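Long-range contacts in citryl-CoA lyase (Hydrogenobacter thermophilus, PDB 6HXP), which probably cleaves citryl-CoA into acetyl-CoA and oxaloacetate, a step of the reductive Krebs cycle, with a fold of the citrate synthase family: residues A67-A71 against A94-H99; L84-V88 against L218-Y223. All blocks are in the same frame, centred on the assembly; numbering follows the deposited sequence.

Contact 1. Residues A67-A71 against A94-H99; sequences APPSA and AFGSAH
Residues 67-71 lead into helix 69-79: Pro68, extended at psi 157°, is its N-cap residue, and Pro69 and Ser70 form the first turn. They face residues 94-99, the loop that leaves helix 84-93, and the nearest alpha carbons are those of Ser70 and Ala94, 4.9 Å apart. Ala94 comes first in the segment, its CB pointing at the start of helix 69-79, 3.5 Å from Ser70 CA and 4.0 Å from Pro69 C. Phe95 is the centre of an inverse gamma turn (phi/psi -78/68°), which Gly96 N closes with a weak hydrogen bond to Ala94 O at 2.8 Å. With Phe95 chi1 in m, the ring swings back so that Phe95 CE1 lies 3.5 Å from Ser70 CB; the same side chain packs on helix 206-228 through Ile211, Arg214 and Leu218. A type I beta turn then runs from Gly96 to His99, with His99 N bonded to Gly96 O at 3.1 Å, and carries the chain out to Ser97, which touches coenzyme A, and back. His99 (chi1 t) returns toward the helix. His99 NE2 shares a 2.7 Å hydrogen bond with Ser70 OG, whose chi1 is p, and Ser70 OG lies near the imidazole plane. Pro69 CD sits over one ring face, and Pro68 CB comes within 3.8 Å of His99 NE2. Phe232 of the second subunit meets the ring edge-to-face. The His99 side chain is about 9 Å from coenzyme A, and the short Gly-Ser-Ala-His loop between two helices is consistent with the one bearing an active-site histidine in citrate synthases.

Contact 2. Residues L84-V88 against L218-Y223; sequences LNVGV and LVAHVY
Val222 lies over the backbone of Gly87, its CG2 3.7 Å from Gly87 C and 3.8 Å from Val88 N, in a helix-helix crossing within the all-helical core of the citrate synthase fold. Both segments are regular alpha helix; the axes of 84-88 and 218-223 approach to 9.0 Å, and their N-to-C directions cross at 122°. Gly87 is what allows Val222 to sit here: a CB at residue 87 would lie 2.9 Å from Val222 CG1, a clash. Gly87 CA is 6.0 Å from Val222 CA, and Val88 CA is 5.6 Å from Leu218 CA.

The remaining contacts are van der Waals packing, mostly between apolar side chains. Val88, chi1 t, puts CG2 3.8 Å from Val219 CA, 3.9 Å from Val219 CG2 and 4.1 Å from Val222 CG2, while Val88 O is 3.9 Å from Leu218 CD1. Val222, also t, sets CG1 3.8 Å from Leu84 O and 4.0 Å from Leu84 CG. Leu218, chi1 m and chi2 t, reaches on to Phe95, and Val222 also packs on Ala74 and Ala78 of helix 69-79.

The third subunit packs against this pair of helices: its Ile211 meets Leu84, its Leu205 meets Val219, and its Asp202 is hydrogen-bonded to Tyr223 OH. Leu84, modelled in two conformers, has chi1 t and chi2 near 139° in the one given, which brings Leu84 CD1 to 3.9 Å from Tyr223 CB.

Overall arrangement
The two contacts have centres about 15 Å apart and interlock along the chain in the order 67-71, 84-88, 94-99, 218-223, so their segments alternate. Helices 69-79 and 84-93 follow each other: contact 1 joins the start of the first to the loop after the second, whereas contact 2 crosses the start of the second with helix 206-228. They touch through Leu218, whose CD1 is 3.8 Å from Phe95 CZ and whose CD2 is 4.0 Å from Ser70 O. One helical core thus connects the loop that nears coenzyme A with contact 2, where packing runs on into other subunits of the tetramer.

Contact 1. Residues A67-A71 against A94-H99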
ATOM      1  N   ALA A  67      -5.333  18.819   3.847  1.00 24.76           N
ATOM      2  CA  ALA A  67      -4.291  18.910   4.830  1.00 26.07           C
ATOM      3  C   ALA A  67      -3.856  17.651   5.564  1.00 26.71           C
ATOM      4  O   ALA A  67      -2.699  17.616   5.932  1.00 27.82           O
ATOM      5  CB  ALA A  67      -4.635  19.955   5.855  1.00 28.24           C
ATOM      6  N   PRO A  68      -4.702  16.647   5.829  1.00 22.03           N
ATOM      7  CA  PRO A  68      -4.259  15.500   6.621  1.00 22.55           C
ATOM      8  C   PRO A  68      -3.219  14.662   5.890  1.00 23.70           C
ATOM      9  O   PRO A  68      -3.212  14.626   4.675  1.00 22.28           O
ATOM     10  CB  PRO A  68      -5.517  14.688   6.841  1.00 24.19           C
ATOM     11  CG  PRO A  68      -6.662  15.463   6.338  1.00 31.39           C
ATOM     12  CD  PRO A  68      -6.150  16.611   5.515  1.00 23.39           C
ATOM     13  N   PRO A  69      -2.411  13.910   6.630  1.00 23.15           N
ATOM     14  CA  PRO A  69      -1.373  13.088   5.968  1.00 21.79           C
ATOM     15  C   PRO A  69      -1.944  12.043   5.010  1.00 21.19           C
ATOM     16  O   PRO A  69      -1.257  11.672   4.066  1.00 21.70           O
ATOM     17  CB  PRO A  69      -0.598  12.451   7.127  1.00 24.05           C
ATOM     18  CG  PRO A  69      -1.427  12.631   8.339  1.00 27.67           C
ATOM     19  CD  PRO A  69      -2.289  13.863   8.101  1.00 25.11           C
ATOM     20  N   SER A  70      -3.168  11.562   5.218  1.00 19.28           N
ATOM     21  CA  SER A  70      -3.825  10.658   4.293  1.00 18.44           C
ATOM     22  C   SER A  70      -4.014  11.321   2.942  1.00 20.66           C
ATOM     23  O   SER A  70      -3.795  10.694   1.911  1.00 20.11           O
ATOM     24  CB  SER A  70      -5.157  10.188   4.856  1.00 20.80           C
ATOM     25  OG  SER A  70      -5.901  11.298   5.372  1.00 21.41           O
ATOM     26  N   ALA A  71      -4.503  12.572   2.927  1.00 20.01           N
ATOM     27  CA  ALA A  71      -4.677  13.227   1.634  1.00 19.23           C
ATOM     28  C   ALA A  71      -3.368  13.530   0.975  1.00 20.62           C
ATOM     29  O   ALA A  71      -3.218  13.439  -0.252  1.00 20.35           O
ATOM     30  CB  ALA A  71      -5.522  14.478   1.796  1.00 19.95           C
ATOM     31  N   ALA A  94      -2.300   5.735   5.663  1.00 16.98           N
ATOM     32  CA  ALA A  94      -1.967   6.776   6.634  1.00 17.50           C
ATOM     33  C   ALA A  94      -2.843   6.770   7.859  1.00 19.62           C
ATOM     34  O   ALA A  94      -2.526   7.481   8.818  1.00 19.47           O
ATOM     35  CB  ALA A  94      -2.074   8.160   5.977  1.00 18.39           C
ATOM     36  N   PHE A  95      -3.938   5.989   7.877  1.00 17.98           N
ATOM     37  CA  PHE A  95      -4.843   5.952   9.036  1.00 18.15           C
ATOM     38  C   PHE A  95      -4.270   5.099  10.170  1.00 20.46           C
ATOM     39  O   PHE A  95      -4.831   4.019  10.507  1.00 20.39           O
ATOM     40  CB  PHE A  95      -6.226   5.458   8.630  1.00 18.68           C
ATOM     41  CG  PHE A  95      -6.929   6.216   7.532  1.00 19.80           C
ATOM     42  CD1 PHE A  95      -6.858   7.592   7.468  1.00 21.58           C
ATOM     43  CD2 PHE A  95      -7.753   5.552   6.637  1.00 21.98           C
ATOM     44  CE1 PHE A  95      -7.569   8.291   6.471  1.00 23.40           C
ATOM     45  CE2 PHE A  95      -8.476   6.237   5.679  1.00 23.93           C
ATOM     46  CZ  PHE A  95      -8.377   7.585   5.601  1.00 21.78           C
ATOM     47  N   GLY A  96      -3.204   5.574  10.761  1.00 19.20           N
ATOM     48  CA  GLY A  96      -2.518   4.885  11.822  1.00 18.72           C
ATOM     49  C   GLY A  96      -2.962   5.302  13.193  1.00 20.33           C
ATOM     50  O   GLY A  96      -4.079   5.806  13.374  1.00 21.19           O
ATOM     51  N   SER A  97      -2.084   5.076  14.162  1.00 20.89           N
ATOM     52  CA  SER A  97      -2.385   5.378  15.554  1.00 22.96           C
ATOM     53  C   SER A  97      -2.751   6.819  15.830  1.00 26.65           C
ATOM     54  O   SER A  97      -3.590   7.085  16.717  1.00 26.98           O
ATOM     55  CB  SER A  97      -1.253   4.953  16.468  1.00 25.45           C
ATOM     56  OG  SER A  97      -0.051   5.658  16.158  1.00 26.49           O
ATOM     57  N   ALA A  98      -2.201   7.751  15.034  1.00 22.86           N
ATOM     58  CA  ALA A  98      -2.459   9.176  15.207  1.00 23.87           C
ATOM     59  C   ALA A  98      -3.520   9.724  14.241  1.00 26.16           C
ATOM     60  O   ALA A  98      -3.813  10.929  14.243  1.00 26.88           O
ATOM     61  CB  ALA A  98      -1.160   9.937  14.999  1.00 25.70           C
ATOM     62  N   HIS A  99      -4.102   8.868  13.404  1.00 22.59           N
ATOM     63  CA  HIS A  99      -5.028   9.256  12.364  1.00 21.47           C
ATOM     64  C   HIS A  99      -6.062   8.146  12.154  1.00 23.08           C
ATOM     65  O   HIS A  99      -6.340   7.711  11.042  1.00 22.26           O
ATOM     66  CB  HIS A  99      -4.222   9.602  11.099  1.00 20.66           C
ATOM     67  CG  HIS A  99      -4.966  10.224   9.949  1.00 21.62           C
ATOM     68  ND1 HIS A  99      -6.082  11.038  10.148  1.00 23.94           N
ATOM     69  CD2 HIS A  99      -4.640  10.267   8.641  1.00 23.38           C
ATOM     70  CE1 HIS A  99      -6.397  11.508   8.939  1.00 23.82           C
ATOM     71  NE2 HIS A  99      -5.587  11.049   8.006  1.00 23.54           N
TER

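Contact 2. Residues L84-V88 against L218-Y223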
ATOM      1  N   LEU A  84      -6.014   5.264  -9.929  0.65 19.30           N
ATOM      2  CA  LEU A  84      -6.773   5.776  -8.806  0.65 18.58           C
ATOM      3  C   LEU A  84      -6.796   4.848  -7.587  0.65 18.82           C
ATOM      4  O   LEU A  84      -6.690   5.329  -6.453  0.65 18.80           O
ATOM      5  CB  LEU A  84      -8.169   6.131  -9.299  0.65 20.06           C
ATOM      6  CG  LEU A  84      -9.071   6.812  -8.288  0.65 21.81           C
ATOM      7  CD1 LEU A  84      -9.858   7.914  -8.927  0.65 23.17           C
ATOM      8  CD2 LEU A  84      -9.971   5.808  -7.589  0.65 22.99           C
ATOM      9  N   ASN A  85      -6.876   3.516  -7.777  1.00 17.75           N
ATOM     10  CA  ASN A  85      -6.868   2.641  -6.610  1.00 17.53           C
ATOM     11  C   ASN A  85      -5.598   2.732  -5.802  1.00 18.10           C
ATOM     12  O   ASN A  85      -5.611   2.564  -4.586  1.00 18.90           O
ATOM     13  CB  ASN A  85      -7.109   1.198  -6.973  1.00 19.50           C
ATOM     14  CG  ASN A  85      -6.027   0.578  -7.792  1.00 19.28           C
ATOM     15  OD1 ASN A  85      -5.705   1.107  -8.905  1.00 19.69           O
ATOM     16  ND2 ASN A  85      -5.395  -0.499  -7.304  1.00 19.75           N
ATOM     17  N   VAL A  86      -4.470   2.945  -6.492  1.00 17.55           N
ATOM     18  CA  VAL A  86      -3.176   2.985  -5.835  1.00 16.76           C
ATOM     19  C   VAL A  86      -3.052   4.235  -4.959  1.00 17.78           C
ATOM     20  O   VAL A  86      -2.633   4.161  -3.800  1.00 18.26           O
ATOM     21  CB  VAL A  86      -2.068   2.878  -6.877  1.00 19.06           C
ATOM     22  CG1 VAL A  86      -0.678   3.013  -6.239  1.00 18.70           C
ATOM     23  CG2 VAL A  86      -2.152   1.587  -7.680  1.00 19.48           C
ATOM     24  N   GLY A  87      -3.498   5.397  -5.461  1.00 17.47           N
ATOM     25  CA  GLY A  87      -3.494   6.586  -4.643  1.00 17.27           C
ATOM     26  C   GLY A  87      -4.420   6.452  -3.440  1.00 17.46           C
ATOM     27  O   GLY A  87      -4.095   6.837  -2.320  1.00 18.41           O
ATOM     28  N   VAL A  88      -5.648   5.894  -3.672  1.00 16.88           N
ATOM     29  CA  VAL A  88      -6.561   5.769  -2.545  1.00 16.78           C
ATOM     30  C   VAL A  88      -5.983   4.865  -1.476  1.00 17.60           C
ATOM     31  O   VAL A  88      -6.041   5.151  -0.280  1.00 17.51           O
ATOM     32  CB  VAL A  88      -7.930   5.254  -3.025  1.00 18.37           C
ATOM     33  CG1 VAL A  88      -8.840   4.892  -1.844  1.00 18.02           C
ATOM     34  CG2 VAL A  88      -8.603   6.296  -3.921  1.00 18.30           C
ATOM     35  N   LEU A 218     -11.094  10.316  -0.176  1.00 17.29           N
ATOM     36  CA  LEU A 218      -9.821   9.981  -0.822  1.00 17.26           C
ATOM     37  C   LEU A 218      -9.994   9.820  -2.323  1.00 17.80           C
ATOM     38  O   LEU A 218      -9.133  10.231  -3.102  1.00 17.93           O
ATOM     39  CB  LEU A 218      -9.195   8.747  -0.219  1.00 17.33           C
ATOM     40  CG  LEU A 218      -8.793   8.863   1.262  1.00 20.58           C
ATOM     41  CD1 LEU A 218      -8.343   7.501   1.804  1.00 19.30           C
ATOM     42  CD2 LEU A 218      -7.728   9.920   1.459  1.00 21.52           C
ATOM     43  N   VAL A 219     -11.076   9.139  -2.741  1.00 16.82           N
ATOM     44  CA  VAL A 219     -11.326   9.002  -4.173  1.00 16.44           C
ATOM     45  C   VAL A 219     -11.426  10.367  -4.820  1.00 17.33           C
ATOM     46  O   VAL A 219     -10.843  10.611  -5.893  1.00 18.67           O
ATOM     47  CB  VAL A 219     -12.624   8.184  -4.404  1.00 17.71           C
ATOM     48  CG1 VAL A 219     -13.054   8.277  -5.868  1.00 17.96           C
ATOM     49  CG2 VAL A 219     -12.430   6.709  -4.012  1.00 17.92           C
ATOM     50  N   ALA A 220     -12.200  11.279  -4.185  1.00 17.54           N
ATOM     51  CA  ALA A 220     -12.312  12.625  -4.751  1.00 18.24           C
ATOM     52  C   ALA A 220     -10.957  13.325  -4.886  1.00 18.50           C
ATOM     53  O   ALA A 220     -10.676  13.956  -5.912  1.00 19.32           O
ATOM     54  CB  ALA A 220     -13.265  13.465  -3.923  1.00 19.27           C
ATOM     55  N   HIS A 221     -10.130  13.225  -3.850  1.00 17.93           N
ATOM     56  CA  HIS A 221      -8.805  13.865  -3.850  1.00 18.37           C
ATOM     57  C   HIS A 221      -7.879  13.262  -4.922  1.00 18.68           C
ATOM     58  O   HIS A 221      -7.193  13.994  -5.615  1.00 19.94           O
ATOM     59  CB  HIS A 221      -8.150  13.746  -2.467  1.00 18.42           C
ATOM     60  CG  HIS A 221      -8.648  14.786  -1.530  1.00 19.51           C
ATOM     61  ND1 HIS A 221      -8.131  16.075  -1.527  1.00 21.20           N
ATOM     62  CD2 HIS A 221      -9.671  14.721  -0.626  1.00 20.78           C
ATOM     63  CE1 HIS A 221      -8.849  16.743  -0.622  1.00 21.31           C
ATOM     64  NE2 HIS A 221      -9.805  15.982  -0.072  1.00 20.96           N
ATOM     65  N   VAL A 222      -7.860  11.942  -5.027  1.00 18.23           N
ATOM     66  CA  VAL A 222      -7.000  11.316  -6.009  1.00 17.78           C
ATOM     67  C   VAL A 222      -7.465  11.620  -7.423  1.00 19.35           C
ATOM     68  O   VAL A 222      -6.669  11.926  -8.307  1.00 20.17           O
ATOM     69  CB  VAL A 222      -6.907   9.806  -5.733  1.00 18.52           C
ATOM     70  CG1 VAL A 222      -6.154   9.083  -6.861  1.00 19.45           C
ATOM     71  CG2 VAL A 222      -6.229   9.569  -4.410  1.00 18.57           C
ATOM     72  N   TYR A 223      -8.773  11.564  -7.639  1.00 18.48           N
ATOM     73  CA  TYR A 223      -9.311  11.899  -8.962  1.00 19.75           C
ATOM     74  C   TYR A 223      -8.938  13.356  -9.309  1.00 21.57           C
ATOM     75  O   TYR A 223      -8.565  13.665 -10.440  1.00 21.87           O
ATOM     76  CB  TYR A 223     -10.837  11.695  -8.973  1.00 21.21           C
ATOM     77  CG  TYR A 223     -11.499  12.200 -10.232  1.00 22.53           C
ATOM     78  CD1 TYR A 223     -11.499  11.445 -11.402  1.00 25.49           C
ATOM     79  CD2 TYR A 223     -12.078  13.456 -10.271  1.00 25.59           C
ATOM     80  CE1 TYR A 223     -12.107  11.930 -12.569  1.00 27.07           C
ATOM     81  CE2 TYR A 223     -12.572  13.987 -11.458  1.00 27.42           C
ATOM     82  CZ  TYR A 223     -12.618  13.204 -12.589  1.00 31.64           C
ATOM     83  OH  TYR A 223     -13.167  13.784 -13.720  1.00 39.02           O
TER